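Local coordinates for protein encapsulated ferritin (Haliangium ochraceum, PDB 5N5F) that oxidises Fe(2+) to Fe(3+) as a ferritin-like ferroxidase, the cargo of an encapsulin nanocompartment, where the mineralised iron is deposited, at the interface of chains A and B and the interface of chains A and C. Coordinates in Å, arbitrary orientation; residue numbers count along the deposited sequence, not the author numbering. Chains: chain A/B/C, encapsulated ferritin.

Chain A meets two neighbours in the ring of ten subunits formed by the N-terminal domain. Contacts 1 and 2 lie in the same two-fold A/B interface, their C-alpha centres about 27 Å apart: contact 1 joins helices 48-75 and 77-86 of A, and the residue just after the latter, to the same parts of B, and contact 2 sets the end of helix 16-44 against the N-terminal segment of B. Contact 3 faces chain C, centre to centre about 21 Å from contact 1 and 35 Å from contact 2. Helix 16-44 serves both partners, its start touching C and its end touching B, and could thus tie successive interfaces into a closed ring.

Contact 1: the interface of chains A and B. Residues chain A 69, 79, 82-83, 87; chain B 62, 66, 69, 83, 87.
B:Met66 lies against A:Met83, A:His82 and A:Phe79, and its chain fills the apolar seam between helix 48-73 of B and helix 77-86 of A. Its CB passes the backbone O of A:His82 at 4.1 Å. CG comes next to CG of A:Met83. A bend at chi2 (-56°) brings SD to 3.3 Å from CG of A:Met83, and one at chi3 (95°) swings CE to CE2 of A:Phe79 at 4.0 Å. One helical turn earlier, B:Val62 places its CG1 methyl over the centre of the A:Phe79 ring, 3.8 Å from the centroid, in a CH-pi contact; CG2 leans toward ring atom CE1. The same CG1 also touches CD2 of the A:His82 imidazole, wedging the valine between two aromatic side chains. Toward the two-fold axis the partners become copies of one another. The A:Met83 tip carries CE to the CD1 and CD2 methyls of B:Leu87, and CE of B:Met83 makes the reciprocal approach to CD1 of A:Leu87. Those two leucines meet through their own CD1 methyls at 3.8 Å, crossing at about a right angle. The patch is apolar throughout: its fit rests on methyl, thioether and ring surfaces, and this core of the two-fold interface likely holds the A/B pair together in the decamer. A:Leu69 and B:Leu69 point at each other tip to tip, CG anti to the backbone N in both, with their CD2 methyls pressed to a tight 3.4 Å.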
loop_
_atom_site.group_PDB
_atom_site.type_symbol
_atom_site.label_atom_id
_atom_site.label_comp_id
_atom_site.label_asym_id
_atom_site.label_seq_id
_atom_site.Cartn_x
_atom_site.Cartn_y
_atom_site.Cartn_z
ATOM N N LEU A 69 0.061 18.127 20.540
ATOM C CA LEU A 69 -0.656 17.440 21.605
ATOM C C LEU A 69 -1.294 18.439 22.563
ATOM O O LEU A 69 -2.420 18.228 23.028
ATOM C CB LEU A 69 0.295 16.499 22.346
ATOM C CG LEU A 69 -0.306 15.698 23.505
ATOM C CD1 LEU A 69 -1.484 14.849 23.042
ATOM C CD2 LEU A 69 0.764 14.828 24.147
ATOM N N PHE A 79 -8.691 13.825 26.376
ATOM C CA PHE A 79 -7.234 13.925 26.426
ATOM C C PHE A 79 -6.780 14.617 27.705
ATOM O O PHE A 79 -5.830 14.172 28.359
ATOM C CB PHE A 79 -6.700 14.673 25.201
ATOM C CG PHE A 79 -6.338 13.775 24.046
ATOM C CD1 PHE A 79 -7.272 13.466 23.071
ATOM C CD2 PHE A 79 -5.060 13.249 23.932
ATOM C CE1 PHE A 79 -6.942 12.641 22.004
ATOM C CE2 PHE A 79 -4.720 12.425 22.866
ATOM C CZ PHE A 79 -5.666 12.121 21.902
ATOM N N HIS A 82 -7.038 12.142 30.822
ATOM C CA HIS A 82 -6.053 11.066 30.862
ATOM C C HIS A 82 -4.626 11.600 30.905
ATOM O O HIS A 82 -3.744 10.957 31.485
ATOM C CB HIS A 82 -6.242 10.137 29.664
ATOM C CG HIS A 82 -7.524 9.365 29.701
ATOM N ND1 HIS A 82 -7.852 8.518 30.738
ATOM C CD2 HIS A 82 -8.555 9.305 28.825
ATOM C CE1 HIS A 82 -9.034 7.975 30.503
ATOM N NE2 HIS A 82 -9.479 8.432 29.346
ATOM N N MET A 83 -4.367 12.758 30.301
ATOM C CA MET A 83 -3.048 13.363 30.443
ATOM C C MET A 83 -2.791 13.763 31.893
ATOM O O MET A 83 -1.689 13.555 32.417
ATOM C CB MET A 83 -2.919 14.567 29.509
ATOM C CG MET A 83 -2.764 14.182 28.034
ATOM S SD MET A 83 -2.861 15.584 26.902
ATOM C CE MET A 83 -1.402 16.500 27.374
ATOM N N LEU A 87 0.689 11.637 33.045
ATOM C CA LEU A 87 1.904 12.337 32.635
ATOM C C LEU A 87 2.632 12.944 33.829
ATOM O O LEU A 87 2.013 13.493 34.745
ATOM C CB LEU A 87 1.574 13.429 31.618
ATOM C CG LEU A 87 0.815 12.981 30.363
ATOM C CD1 LEU A 87 0.824 14.084 29.312
ATOM C CD2 LEU A 87 1.377 11.690 29.783
ATOM N N VAL B 62 -7.476 6.674 24.076
ATOM C CA VAL B 62 -6.778 7.853 24.580
ATOM C C VAL B 62 -5.966 7.485 25.813
ATOM O O VAL B 62 -4.797 7.870 25.947
ATOM C CB VAL B 62 -7.779 8.986 24.883
ATOM C CG1 VAL B 62 -7.057 10.224 25.416
ATOM C CG2 VAL B 62 -8.578 9.341 23.646
ATOM N N MET B 66 -1.878 7.756 26.308
ATOM C CA MET B 66 -1.181 8.548 27.315
ATOM C C MET B 66 -0.367 7.667 28.253
ATOM O O MET B 66 0.681 8.100 28.746
ATOM C CB MET B 66 -2.182 9.404 28.086
ATOM C CG MET B 66 -2.909 10.424 27.207
ATOM S SD MET B 66 -1.787 11.520 26.298
ATOM C CE MET B 66 -1.664 10.682 24.715
ATOM N N LEU B 69 2.767 7.231 26.234
ATOM C CA LEU B 69 3.547 8.462 26.157
ATOM C C LEU B 69 4.319 8.706 27.446
ATOM O O LEU B 69 5.461 9.181 27.413
ATOM C CB LEU B 69 2.629 9.644 25.848
ATOM C CG LEU B 69 3.296 11.015 25.701
ATOM C CD1 LEU B 69 4.299 11.030 24.546
ATOM C CD2 LEU B 69 2.235 12.086 25.500
ATOM N N MET B 83 7.881 18.372 26.759
ATOM C CA MET B 83 6.572 18.250 27.400
ATOM C C MET B 83 6.397 19.291 28.500
ATOM O O MET B 83 5.309 19.853 28.663
ATOM C CB MET B 83 6.384 16.836 27.957
ATOM C CG MET B 83 6.032 15.801 26.895
ATOM S SD MET B 83 6.133 14.088 27.458
ATOM C CE MET B 83 4.604 13.920 28.370
ATOM N N LEU B 87 2.938 21.382 27.542
ATOM C CA LEU B 87 1.742 20.727 28.054
ATOM C C LEU B 87 1.224 21.440 29.296
ATOM O O LEU B 87 1.994 21.828 30.179
ATOM C CB LEU B 87 2.028 19.256 28.365
ATOM C CG LEU B 87 2.499 18.401 27.180
ATOM C CD1 LEU B 87 2.556 16.932 27.578
ATOM C CD2 LEU B 87 1.613 18.585 25.949
#

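Contact 2: the interface of chains A and B. Residues chain A 40-41, 44; chain B 8-9, 14.
B:His8 and B:Glu9 run past the C-terminal end of helix 16-44 of A, B:Glu9 extended (phi -140°, psi 156°). The backbone N of B:His8 gives its hydrogen to A:Gln40. A:Gln40 leaves the helix with CG anti to the carbonyl carbon and an extended chain beyond CG, a straight reach that delivers the side-chain amide oxygen OE1 to the B:His8 N at 2.8 Å. The donor lies in the plane of that carbonyl, and the bond bends moderately to 148° at the hydrogen. B:Glu9 bends at chi2, laying its carboxylate beside the A:Ala44 methyl: CD and CB are 3.5 Å apart. Its OE2 reaches the aliphatic CG of A:Arg41 at 3.8 Å, while the charged ends stay separated, with NE of A:Arg41 and OE2 of B:Glu9 6.0 Å apart. At that separation any attraction between the opposite charges would act only at longer range. The two side chains cross at about a right angle. Nearer the base of A:Gln40, the CD2 methyl of B:Leu14 packs on the helix backbone, 3.6 Å from the A:Gln40 CA. A:Gln40 is therefore gripped at its amide tip and along its base by separate parts of the N-terminal segment of B. Together these contacts lay that segment along the helix end of A, and by symmetry that of A along B, likely steadying the A/B pair.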
loop_
_atom_site.group_PDB
_atom_site.type_symbol
_atom_site.label_atom_id
_atom_site.label_comp_id
_atom_site.label_asym_id
_atom_site.label_seq_id
_atom_site.Cartn_x
_atom_site.Cartn_y
_atom_site.Cartn_z
ATOM N N GLN A 40 16.294 5.596 14.034
ATOM C CA GLN A 40 16.770 4.388 13.368
ATOM C C GLN A 40 17.876 4.717 12.374
ATOM O O GLN A 40 18.922 4.058 12.346
ATOM C CB GLN A 40 15.610 3.686 12.663
ATOM C CG GLN A 40 14.595 3.065 13.598
ATOM C CD GLN A 40 13.482 2.353 12.856
ATOM O OE1 GLN A 40 13.709 1.727 11.818
ATOM N NE2 GLN A 40 12.266 2.451 13.381
ATOM N N ARG A 41 17.659 5.738 11.545
ATOM C CA ARG A 41 18.646 6.079 10.530
ATOM C C ARG A 41 19.914 6.648 11.152
ATOM O O ARG A 41 21.013 6.405 10.641
ATOM C CB ARG A 41 18.035 7.054 9.525
ATOM C CG ARG A 41 16.930 6.419 8.685
ATOM C CD ARG A 41 16.625 7.219 7.430
ATOM N NE ARG A 41 15.837 8.413 7.715
ATOM C CZ ARG A 41 14.518 8.515 7.565
ATOM N NH1 ARG A 41 13.802 7.493 7.116
ATOM N NH2 ARG A 41 13.912 9.656 7.862
ATOM N N ALA A 44 21.986 3.575 12.397
ATOM C CA ALA A 44 22.673 2.891 11.308
ATOM C C ALA A 44 23.612 3.812 10.542
ATOM O O ALA A 44 24.473 3.322 9.804
ATOM C CB ALA A 44 21.653 2.283 10.345
ATOM N N HIS B 8 12.984 0.489 9.471
ATOM C CA HIS B 8 13.552 1.027 8.241
ATOM C C HIS B 8 15.041 0.740 8.120
ATOM O O HIS B 8 15.666 1.170 7.145
ATOM C CB HIS B 8 13.303 2.535 8.160
ATOM C CG HIS B 8 11.858 2.899 8.026
ATOM N ND1 HIS B 8 10.844 1.970 8.123
ATOM C CD2 HIS B 8 11.255 4.090 7.799
ATOM C CE1 HIS B 8 9.680 2.573 7.964
ATOM N NE2 HIS B 8 9.901 3.860 7.763
ATOM N N GLU B 9 15.614 0.031 9.083
ATOM C CA GLU B 9 17.008 -0.373 9.080
ATOM C C GLU B 9 17.080 -1.798 9.618
ATOM O O GLU B 9 16.188 -2.229 10.351
ATOM C CB GLU B 9 17.872 0.555 9.945
ATOM C CG GLU B 9 17.934 1.999 9.467
ATOM C CD GLU B 9 18.879 2.193 8.287
ATOM O OE1 GLU B 9 19.460 1.192 7.810
ATOM O OE2 GLU B 9 19.045 3.348 7.841
ATOM N N LEU B 14 20.862 -1.475 14.992
ATOM C CA LEU B 14 20.074 -0.686 15.929
ATOM C C LEU B 14 20.343 -1.156 17.350
ATOM O O LEU B 14 20.345 -2.362 17.621
ATOM C CB LEU B 14 18.581 -0.798 15.615
ATOM C CG LEU B 14 18.133 -0.281 14.247
ATOM C CD1 LEU B 14 16.655 -0.587 14.024
ATOM C CD2 LEU B 14 18.401 1.213 14.116
#

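Contact 3: the interface of chains A and C. Residues chain A 16, 20, 23; chain C 45-47.
Chi1 of -79° in A:Asn20 sets CG beside the backbone N, and chi1 of 53° in C:Ser46 puts OG between its own backbone N and carbonyl carbon, turning amide and hydroxyl toward each other. The A:Asn20 side-chain ND2 donates to the C:Ser46 hydroxyl OG at 2.6 Å, with 157° at the hydrogen and the acceptor close to the amide plane. The other branch of that amide, OD1, takes a weak bond of 3.5 Å from the C:Ser46 backbone N, although the line through its hydrogen is fairly straight. A:Asn20 thus meets the side chain of one serine firmly and its main chain at best weakly. Within chain A, NH1 of A:Arg23 makes another weak bond to the same OD1, which may help limit rotation of the amide. A:Glu16 brings its carboxylate up to C:Ser46, but the modelled approach to the hydroxyl is too short to trust, leaving the pairing doubtful. This small polar patch seats the loop residues 45-47 of chain C, between its two long helices, against the start of helix 16-44 of A, and it likely contributes to the A/C joint of the decameric ring.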
loop_
_atom_site.group_PDB
_atom_site.type_symbol
_atom_site.label_atom_id
_atom_site.label_comp_id
_atom_site.label_asym_id
_atom_site.label_seq_id
_atom_site.Cartn_x
_atom_site.Cartn_y
_atom_site.Cartn_z
ATOM N N GLU A 16 -17.258 19.759 12.504
ATOM C CA GLU A 16 -16.027 20.500 12.251
ATOM C C GLU A 16 -14.970 20.184 13.300
ATOM O O GLU A 16 -13.774 20.164 12.989
ATOM C CB GLU A 16 -16.311 22.002 12.218
ATOM C CG GLU A 16 -15.134 22.846 11.749
ATOM C CD GLU A 16 -14.790 22.611 10.290
ATOM O OE1 GLU A 16 -15.697 22.240 9.515
ATOM O OE2 GLU A 16 -13.610 22.796 9.917
ATOM N N ASN A 20 -11.289 18.862 12.418
ATOM C CA ASN A 20 -10.094 19.559 12.886
ATOM C C ASN A 20 -9.248 18.660 13.778
ATOM O O ASN A 20 -8.014 18.702 13.717
ATOM C CB ASN A 20 -10.480 20.840 13.628
ATOM C CG ASN A 20 -10.829 21.980 12.685
ATOM O OD1 ASN A 20 -10.239 22.121 11.611
ATOM N ND2 ASN A 20 -11.789 22.801 13.087
ATOM N N ARG A 23 -7.236 16.375 11.569
ATOM C CA ARG A 23 -6.066 17.055 11.026
ATOM C C ARG A 23 -4.933 17.071 12.041
ATOM O O ARG A 23 -3.784 16.756 11.713
ATOM C CB ARG A 23 -6.440 18.472 10.596
ATOM C CG ARG A 23 -7.471 18.502 9.482
ATOM C CD ARG A 23 -7.698 19.898 8.933
ATOM N NE ARG A 23 -8.580 19.863 7.769
ATOM C CZ ARG A 23 -9.887 20.117 7.786
ATOM N NH1 ARG A 23 -10.505 20.452 8.911
ATOM N NH2 ARG A 23 -10.579 20.043 6.657
ATOM N N CYS C 45 -7.875 23.976 7.367
ATOM C CA CYS C 45 -8.094 24.267 8.776
ATOM C C CYS C 45 -9.166 25.335 8.941
ATOM O O CYS C 45 -9.262 26.268 8.142
ATOM C CB CYS C 45 -6.784 24.738 9.413
ATOM S SG CYS C 45 -6.602 24.360 11.165
ATOM N N SER C 46 -9.980 25.187 9.989
ATOM C CA SER C 46 -11.000 26.168 10.333
ATOM C C SER C 46 -10.771 26.806 11.695
ATOM O O SER C 46 -11.609 27.599 12.141
ATOM C CB SER C 46 -12.394 25.525 10.300
ATOM O OG SER C 46 -12.434 24.362 11.111
ATOM N N GLU C 47 -9.670 26.488 12.368
ATOM C CA GLU C 47 -9.347 27.045 13.676
ATOM C C GLU C 47 -8.050 27.837 13.559
ATOM O O GLU C 47 -7.024 27.268 13.147
ATOM C CB GLU C 47 -9.210 25.929 14.714
ATOM C CG GLU C 47 -9.512 26.362 16.139
ATOM C CD GLU C 47 -8.369 27.126 16.773
ATOM O OE1 GLU C 47 -7.210 26.685 16.635
ATOM O OE2 GLU C 47 -8.627 28.172 17.406
#